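Local coordinates for penicillin binding protein transpeptidase domain protein (Escherichia coli, PDB 4BJQ), which belongs to the penicillin-binding proteins, here as a small alpha/beta piece that pairs with a second copy through a shared beta sheet, at residues Asp59-Ile64 and Ile72-Glu77. Sequence-based numbering, arbitrary orientation.
Sequences DMADYI and IHLREE
The first torsion of Leu74 sets CG anti to its own carbonyl carbon and beside the backbone N (chi1 -69°), and from there CD2 reaches the helix at Ala61, while in both Ile64 and Ile72 the CG2 branch stands anti to the backbone N. Leu74 CD2 rests 3.8 Å from Ala61 CB and also lies 3.5 Å from Ala61 O, so one methyl touches both the side chain and the backbone of a single helical residue. Alanine suits this place because its short side chain lets the strand come close, with Ala61 CA and Leu74 CA 7.7 Å apart; leucine, with a forked end carried out on CG, spans that distance. One helical turn on, Ile64 CG2 approaches Ile72 CG2 at 4.1 Å, a looser touch between side chains lying aslant to each other. Beta-branched isoleucine carries CG2 directly on CB, so each presents a methyl close to its backbone while the CG1 arm goes another way. No hydrogen bond joins the segments. Ala61 and Ile64 lie on the same side of the helix, just as Ile72 and Leu74 share one face of the strand. Around them, Ala61 meets Val56 and Ile72 meets Leu52 of strand 50-56, and helix 19-30 adds Leu26 on Ile64 and Trp23 on Ile72. Strand 72-76 also pairs antiparallel with a strand of the second subunit, so helix 58-66 packs against a sheet that continues across the dimer interface.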
loop_
_atom_site.group_PDB
_atom_site.type_symbol
_atom_site.label_atom_id
_atom_site.label_comp_id
_atom_site.label_asym_id
_atom_site.label_seq_id
_atom_site.Cartn_x
_atom_site.Cartn_y
_atom_site.Cartn_z
ATOM N N ASP A 59 4.945 -24.372 2.556
ATOM C CA ASP A 59 6.145 -23.559 2.789
ATOM C C ASP A 59 6.065 -22.185 2.090
ATOM O O ASP A 59 6.203 -21.137 2.735
ATOM C CB ASP A 59 7.434 -24.330 2.396
ATOM C CG ASP A 59 7.435 -24.817 0.939
ATOM O OD1 ASP A 59 6.364 -24.812 0.278
ATOM O OD2 ASP A 59 8.525 -25.217 0.449
ATOM N N MET A 60 5.847 -22.207 0.778
ATOM C CA MET A 60 5.613 -20.992 0.003
ATOM C C MET A 60 4.312 -20.251 0.385
ATOM O O MET A 60 4.301 -19.023 0.434
ATOM C CB MET A 60 5.619 -21.300 -1.496
ATOM C CG MET A 60 5.538 -20.049 -2.353
ATOM S SD MET A 60 5.849 -20.348 -4.100
ATOM C CE MET A 60 7.620 -20.582 -4.085
ATOM N N ALA A 61 3.235 -20.987 0.650
ATOM C CA ALA A 61 1.932 -20.369 0.969
ATOM C C ALA A 61 1.891 -19.643 2.326
ATOM O O ALA A 61 1.348 -18.535 2.425
ATOM C CB ALA A 61 0.789 -21.404 0.868
ATOM N N ASP A 62 2.452 -20.274 3.361
ATOM C CA ASP A 62 2.613 -19.634 4.665
ATOM C C ASP A 62 3.467 -18.373 4.549
ATOM O O ASP A 62 3.112 -17.343 5.092
ATOM C CB ASP A 62 3.270 -20.580 5.676
ATOM C CG ASP A 62 2.422 -21.797 5.999
ATOM O OD1 ASP A 62 1.387 -22.023 5.342
ATOM O OD2 ASP A 62 2.808 -22.554 6.919
ATOM N N TYR A 63 4.593 -18.468 3.837
ATOM C CA TYR A 63 5.467 -17.306 3.593
ATOM C C TYR A 63 4.665 -16.135 3.001
ATOM O O TYR A 63 4.782 -14.996 3.468
ATOM C CB TYR A 63 6.640 -17.682 2.667
ATOM C CG TYR A 63 7.511 -16.509 2.253
ATOM C CD1 TYR A 63 8.554 -16.070 3.067
ATOM C CD2 TYR A 63 7.290 -15.832 1.046
ATOM C CE1 TYR A 63 9.361 -14.996 2.699
ATOM C CE2 TYR A 63 8.090 -14.753 0.669
ATOM C CZ TYR A 63 9.122 -14.342 1.503
ATOM O OH TYR A 63 9.924 -13.277 1.151
ATOM N N ILE A 64 3.849 -16.430 1.995
ATOM C CA ILE A 64 3.019 -15.418 1.335
ATOM C C ILE A 64 1.957 -14.853 2.276
ATOM O O ILE A 64 1.749 -13.646 2.313
ATOM C CB ILE A 64 2.413 -15.957 0.022
ATOM C CG1 ILE A 64 3.513 -16.019 -1.043
ATOM C CG2 ILE A 64 1.240 -15.077 -0.470
ATOM C CD1 ILE A 64 3.267 -17.017 -2.114
ATOM N N ILE A 72 -4.658 -9.899 -0.765
ATOM C CA ILE A 72 -4.094 -11.213 -1.067
ATOM C C ILE A 72 -4.725 -12.246 -0.157
ATOM O O ILE A 72 -4.799 -12.049 1.041
ATOM C CB ILE A 72 -2.542 -11.232 -0.978
ATOM C CG1 ILE A 72 -1.939 -10.292 -2.024
ATOM C CG2 ILE A 72 -1.984 -12.668 -1.155
ATOM C CD1 ILE A 72 -2.357 -10.603 -3.460
ATOM N N HIS A 73 -5.202 -13.336 -0.740
ATOM C CA HIS A 73 -5.892 -14.365 0.022
ATOM C C HIS A 73 -5.485 -15.757 -0.429
ATOM O O HIS A 73 -5.015 -15.959 -1.562
ATOM C CB HIS A 73 -7.409 -14.228 -0.140
ATOM C CG HIS A 73 -7.944 -12.886 0.249
ATOM N ND1 HIS A 73 -8.412 -12.613 1.516
ATOM C CD2 HIS A 73 -8.093 -11.743 -0.464
ATOM C CE1 HIS A 73 -8.816 -11.357 1.573
ATOM N NE2 HIS A 73 -8.634 -10.809 0.386
ATOM N N LEU A 74 -5.714 -16.712 0.464
ATOM C CA LEU A 74 -5.430 -18.114 0.223
ATOM C C LEU A 74 -6.679 -18.934 0.503
ATOM O O LEU A 74 -7.470 -18.583 1.391
ATOM C CB LEU A 74 -4.318 -18.593 1.160
ATOM C CG LEU A 74 -2.866 -18.132 1.039
ATOM C CD1 LEU A 74 -2.651 -16.689 1.500
ATOM C CD2 LEU A 74 -2.042 -19.066 1.896
ATOM N N ARG A 75 -6.860 -20.016 -0.249
ATOM C CA ARG A 75 -7.826 -21.058 0.113
ATOM C C ARG A 75 -7.227 -22.441 -0.145
ATOM O O ARG A 75 -6.330 -22.589 -0.978
ATOM C CB ARG A 75 -9.170 -20.903 -0.628
ATOM C CG ARG A 75 -9.096 -21.172 -2.123
ATOM C CD ARG A 75 -10.259 -22.010 -2.634
ATOM N NE ARG A 75 -9.790 -22.877 -3.709
ATOM C CZ ARG A 75 -9.911 -22.604 -5.003
ATOM N NH1 ARG A 75 -10.520 -21.503 -5.398
ATOM N NH2 ARG A 75 -9.437 -23.438 -5.906
ATOM N N GLU A 76 -7.710 -23.442 0.588
ATOM C CA GLU A 76 -7.378 -24.847 0.309
ATOM C C GLU A 76 -7.878 -25.248 -1.065
ATOM O O GLU A 76 -8.932 -24.791 -1.512
ATOM C CB GLU A 76 -8.014 -25.786 1.342
ATOM C CG GLU A 76 -7.292 -25.863 2.682
ATOM C CD GLU A 76 -5.932 -26.568 2.623
ATOM O OE1 GLU A 76 -5.728 -27.465 1.771
ATOM O OE2 GLU A 76 -5.063 -26.228 3.453
ATOM N N GLU A 77 -7.125 -26.119 -1.726
ATOM C CA GLU A 77 -7.555 -26.675 -3.008
ATOM C C GLU A 77 -8.146 -28.072 -2.938
ATOM O O GLU A 77 -8.300 -28.630 -1.853
ATOM C CB GLU A 77 -6.427 -26.639 -4.011
ATOM C CG GLU A 77 -6.647 -25.567 -5.045
ATOM C CD GLU A 77 -5.362 -25.066 -5.547
ATOM O OE1 GLU A 77 -4.347 -25.345 -4.894
ATOM O OE2 GLU A 77 -5.345 -24.411 -6.585
#